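Side-chain contacts in dihydroorotase (PDB 3PNU), which probably catalyses the reversible, zinc-dependent cyclization of carbamoyl aspartate to dihydroorotate in de novo pyrimidine synthesis: residues E300-Q303 with K304-D308; Y106-K109 with D110-G114. All blocks are in the same frame, centred on the assembly; numbering follows the deposited sequence.

Interaction 1: E300-Q303 with K304-D308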
loop_
_atom_site.group_PDB
_atom_site.type_symbol
_atom_site.label_atom_id
_atom_site.label_comp_id
_atom_site.label_asym_id
_atom_site.label_seq_id
_atom_site.Cartn_x
_atom_site.Cartn_y
_atom_site.Cartn_z
ATOM N N GLU A 300 -6.595 29.239 18.598
ATOM C CA GLU A 300 -7.954 29.567 18.201
ATOM C C GLU A 300 -8.456 28.596 17.129
ATOM O O GLU A 300 -9.560 28.052 17.239
ATOM C CB GLU A 300 -8.034 31.005 17.660
ATOM C CG GLU A 300 -9.445 31.392 17.159
ATOM C CD GLU A 300 -9.550 32.849 16.697
ATOM O OE1 GLU A 300 -10.610 33.233 16.133
ATOM O OE2 GLU A 300 -8.575 33.606 16.897
ATOM N N ASN A 301 -7.639 28.395 16.097
ATOM C CA ASN A 301 -8.010 27.504 15.016
ATOM C C ASN A 301 -8.108 26.057 15.475
ATOM O O ASN A 301 -8.908 25.313 14.962
ATOM C CB ASN A 301 -7.111 27.713 13.803
ATOM C CG ASN A 301 -7.381 29.044 13.124
ATOM O OD1 ASN A 301 -8.383 29.689 13.392
ATOM N ND2 ASN A 301 -6.503 29.449 12.238
ATOM N N LEU A 302 -7.337 25.673 16.475
ATOM C CA LEU A 302 -7.463 24.320 17.000
ATOM C C LEU A 302 -8.829 24.179 17.706
ATOM O O LEU A 302 -9.524 23.155 17.580
ATOM C CB LEU A 302 -6.323 23.991 17.958
ATOM C CG LEU A 302 -6.426 22.644 18.684
ATOM C CD1 LEU A 302 -6.799 21.518 17.727
ATOM C CD2 LEU A 302 -5.121 22.301 19.433
ATOM N N GLN A 303 -9.199 25.225 18.438
ATOM C CA GLN A 303 -10.459 25.259 19.178
ATOM C C GLN A 303 -11.626 25.203 18.203
ATOM O O GLN A 303 -12.668 24.649 18.524
ATOM C CB GLN A 303 -10.520 26.519 20.075
ATOM C CG GLN A 303 -11.832 26.726 20.836
ATOM C CD GLN A 303 -12.203 25.570 21.760
ATOM O OE1 GLN A 303 -11.354 24.984 22.440
ATOM N NE2 GLN A 303 -13.492 25.259 21.805
ATOM N N LYS A 304 -11.450 25.789 17.023
ATOM C CA LYS A 304 -12.473 25.744 15.973
ATOM C C LYS A 304 -12.608 24.344 15.352
ATOM O O LYS A 304 -13.719 23.810 15.193
ATOM C CB LYS A 304 -12.138 26.729 14.857
ATOM C CG LYS A 304 -12.566 28.193 15.075
ATOM C CD LYS A 304 -11.892 29.084 14.028
ATOM C CE LYS A 304 -12.406 30.513 13.979
ATOM N NZ LYS A 304 -13.686 30.645 13.200
ATOM N N PHE A 305 -11.469 23.760 15.017
ATOM C CA PHE A 305 -11.399 22.462 14.375
ATOM C C PHE A 305 -11.923 21.342 15.271
ATOM O O PHE A 305 -12.646 20.461 14.804
ATOM C CB PHE A 305 -9.955 22.227 13.896
ATOM C CG PHE A 305 -9.720 20.891 13.238
ATOM C CD1 PHE A 305 -10.440 20.519 12.115
ATOM C CD2 PHE A 305 -8.739 20.034 13.719
ATOM C CE1 PHE A 305 -10.216 19.300 11.515
ATOM C CE2 PHE A 305 -8.507 18.821 13.110
ATOM C CZ PHE A 305 -9.248 18.451 12.006
ATOM N N LEU A 306 -11.586 21.399 16.560
ATOM C CA LEU A 306 -12.014 20.398 17.534
ATOM C C LEU A 306 -13.373 20.621 18.156
ATOM O O LEU A 306 -13.944 19.690 18.734
ATOM C CB LEU A 306 -11.037 20.365 18.712
ATOM C CG LEU A 306 -9.885 19.399 18.766
ATOM C CD1 LEU A 306 -9.035 19.751 19.979
ATOM C CD2 LEU A 306 -10.437 17.967 18.869
ATOM N N SER A 307 -13.891 21.843 18.090
ATOM C CA SER A 307 -15.140 22.098 18.783
ATOM C C SER A 307 -16.078 23.155 18.243
ATOM O O SER A 307 -17.254 22.853 18.033
ATOM C CB SER A 307 -14.825 22.448 20.239
ATOM O OG SER A 307 -15.979 22.385 21.051
ATOM N N ASP A 308 -15.594 24.378 18.031
ATOM C CA ASP A 308 -16.501 25.469 17.621
ATOM C C ASP A 308 -17.189 25.267 16.268
ATOM O O ASP A 308 -18.340 25.689 16.093
ATOM C CB ASP A 308 -15.812 26.853 17.635
ATOM C CG ASP A 308 -15.160 27.191 18.973
ATOM O OD1 ASP A 308 -15.232 26.403 19.928
ATOM O OD2 ASP A 308 -14.551 28.268 19.060
#
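Gln-303 and Asp-308 meet across the pi-type turn 304-308 of helix 299-314, five residues apart. Gln-303 NE2 donates to Asp-308 OD1 at 2.8 Å, nearly straight at 167°. The acceptor lies close to the amide plane. The donor reaches OD1 on its syn side, 30° out of the carboxylate plane. Gln-303 turns sharply at chi2 (58°), which brings its amide across Asp-308. Its OE1 accepts from Lys-28 N, so the amide is held at both ends.

In the backbone, Asp-308 N donates to Gln-303 O at 3.0 Å, whereas the bond from Ser-307 N to the same oxygen is weak.

Leu-302 CD1 lies 3.6 Å from Leu-306 CD1. The two leucines run side by side against Leu-27. The helix belongs to the TIM-barrel fold. Phe-305 packs on Val-256, its side chain about 10 Å from those of the zinc ligands His-34 and His-189.

The aliphatic part of Lys-304 runs beside Asn-301, with CD 3.6 Å from Asn-301 OD1. Asn-301 ND2 donates to Phe-250 O. Glu-300 OE1 and Lys-304 NZ stay 5.0 Å apart, too far for a salt bridge. Gln-303 and Asp-308 are thus joined twice, by backbone and side chain, which probably steadies the wider turn.

Interaction 2: Y106-K109 with D110-G114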
loop_
_atom_site.group_PDB
_atom_site.type_symbol
_atom_site.label_atom_id
_atom_site.label_comp_id
_atom_site.label_asym_id
_atom_site.label_seq_id
_atom_site.Cartn_x
_atom_site.Cartn_y
_atom_site.Cartn_z
ATOM N N TYR A 106 -38.997 9.830 12.182
ATOM C CA TYR A 106 -39.598 10.770 13.130
ATOM C C TYR A 106 -39.474 10.302 14.584
ATOM O O TYR A 106 -39.311 11.113 15.482
ATOM C CB TYR A 106 -41.072 11.048 12.805
ATOM C CG TYR A 106 -41.731 11.949 13.846
ATOM C CD1 TYR A 106 -41.657 13.337 13.744
ATOM C CD2 TYR A 106 -42.405 11.407 14.944
ATOM C CE1 TYR A 106 -42.243 14.158 14.699
ATOM C CE2 TYR A 106 -42.992 12.218 15.899
ATOM C CZ TYR A 106 -42.912 13.590 15.772
ATOM O OH TYR A 106 -43.496 14.401 16.723
ATOM N N SER A 107 -39.543 8.998 14.809
ATOM C CA SER A 107 -39.427 8.469 16.156
ATOM C C SER A 107 -37.983 8.411 16.634
ATOM O O SER A 107 -37.736 8.308 17.833
ATOM C CB SER A 107 -40.027 7.066 16.229
ATOM O OG SER A 107 -39.258 6.141 15.485
ATOM N N ALA A 108 -37.026 8.481 15.710
ATOM C CA ALA A 108 -35.605 8.380 16.063
ATOM C C ALA A 108 -34.827 9.701 16.112
ATOM O O ALA A 108 -33.750 9.751 16.696
ATOM C CB ALA A 108 -34.918 7.427 15.091
ATOM N N LYS A 109 -35.374 10.762 15.528
ATOM C CA LYS A 109 -34.667 12.054 15.432
ATOM C C LYS A 109 -34.037 12.614 16.712
ATOM O O LYS A 109 -33.000 13.286 16.650
ATOM C CB LYS A 109 -35.588 13.121 14.831
ATOM C CG LYS A 109 -36.745 13.518 15.707
ATOM C CD LYS A 109 -37.680 14.491 14.987
ATOM C CE LYS A 109 -38.839 14.939 15.882
ATOM N NZ LYS A 109 -38.324 15.624 17.114
ATOM N N ASP A 110 -34.663 12.355 17.855
ATOM C CA ASP A 110 -34.164 12.854 19.126
ATOM C C ASP A 110 -33.289 11.847 19.813
ATOM O O ASP A 110 -32.628 12.181 20.777
ATOM C CB ASP A 110 -35.327 13.261 20.020
ATOM C CG ASP A 110 -36.158 14.379 19.403
ATOM O OD1 ASP A 110 -35.557 15.355 18.905
ATOM O OD2 ASP A 110 -37.402 14.284 19.419
ATOM N N GLU A 111 -33.276 10.611 19.321
ATOM C CA GLU A 111 -32.404 9.566 19.880
ATOM C C GLU A 111 -31.057 9.491 19.160
ATOM O O GLU A 111 -30.068 9.018 19.728
ATOM C CB GLU A 111 -33.057 8.186 19.749
ATOM C CG GLU A 111 -34.384 8.050 20.447
ATOM C CD GLU A 111 -34.290 8.340 21.928
ATOM O OE1 GLU A 111 -33.230 8.058 22.549
ATOM O OE2 GLU A 111 -35.288 8.852 22.463
ATOM N N ILE A 112 -31.006 9.946 17.909
ATOM C CA ILE A 112 -29.776 9.837 17.132
ATOM C C ILE A 112 -29.235 11.154 16.640
ATOM O O ILE A 112 -29.986 12.093 16.357
ATOM C CB ILE A 112 -29.973 8.948 15.880
ATOM C CG1 ILE A 112 -30.870 9.655 14.842
ATOM C CG2 ILE A 112 -30.527 7.602 16.278
ATOM C CD1 ILE A 112 -31.170 8.815 13.592
ATOM N N PHE A 113 -27.910 11.186 16.527
ATOM C CA PHE A 113 -27.198 12.324 16.017
ATOM C C PHE A 113 -27.204 12.329 14.490
ATOM O O PHE A 113 -27.360 13.366 13.877
ATOM C CB PHE A 113 -25.759 12.314 16.483
ATOM C CG PHE A 113 -24.999 13.478 15.985
ATOM C CD1 PHE A 113 -25.080 14.684 16.632
ATOM C CD2 PHE A 113 -24.244 13.390 14.830
ATOM C CE1 PHE A 113 -24.395 15.774 16.161
ATOM C CE2 PHE A 113 -23.553 14.474 14.355
ATOM C CZ PHE A 113 -23.627 15.666 15.012
ATOM N N GLY A 114 -26.996 11.164 13.887
ATOM C CA GLY A 114 -26.991 11.028 12.423
ATOM C C GLY A 114 -27.121 9.587 11.953
ATOM O O GLY A 114 -27.185 8.652 12.760
#
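The turn that leads out of helix 102-108 is built around the carbonyl of Ala-108. It is a structural turn of the TIM-barrel fold, away from the zinc site. Ala-108 O accepts two backbone bonds, and they arrive from different directions. Glu-111 N, at 2.8 Å, stands well above the carbonyl plane. Ile-112 N, at 3.0 Å, lies nearly along the C=O axis, with a C=O...N angle of 175°. One oxygen thus fastens two successive residues of the outgoing chain.

Ile-112 also brings its side chain to this carbonyl. Its CG1 sits between the backbone N and the carbonyl carbon and comes within 3.4 Å of Ala-108 O. Beyond it, CD1 makes a looser apolar contact with Ala-108 CB at 4.3 Å. On helix 70-84, Leu-70 packs against Ala-108 and Glu-111, and Leu-73 packs against Ile-112.

A salt bridge joins the neighbours Lys-109 and Asp-110, whose side chains lie alongside each other and point the same way. The lysine chain runs extended through chi2 and chi3, then bends at chi4 (60°), which turns its ammonium toward the carboxylate. Lys-109 NZ reaches Asp-110 OD2 at 2.8 Å, on the syn side of that oxygen and 30° out of the carboxylate plane.

In the fold
From the N terminus, interaction 2 comes first. It closes the short turn after helix 102-108, where the chain starts the loop toward helix 135-147. Backbone hydrogen bonds between Phe-113 and Met-93 and between Gly-114 and Leu-95 then join that loop to strand 90-93 and the residues after it. Interaction 1 follows much later, inside helix 299-314. This helix packs on helix 285-296 and on strands 25-28 and 256-258. The contacts are in series: they neither nest nor cross. The centres of interaction 1 and interaction 2 are about 26 Å apart. An edge-to-face (T-shaped) stack of Phe-113 with Tyr-314 links segment 110-114 to the end of helix 299-314.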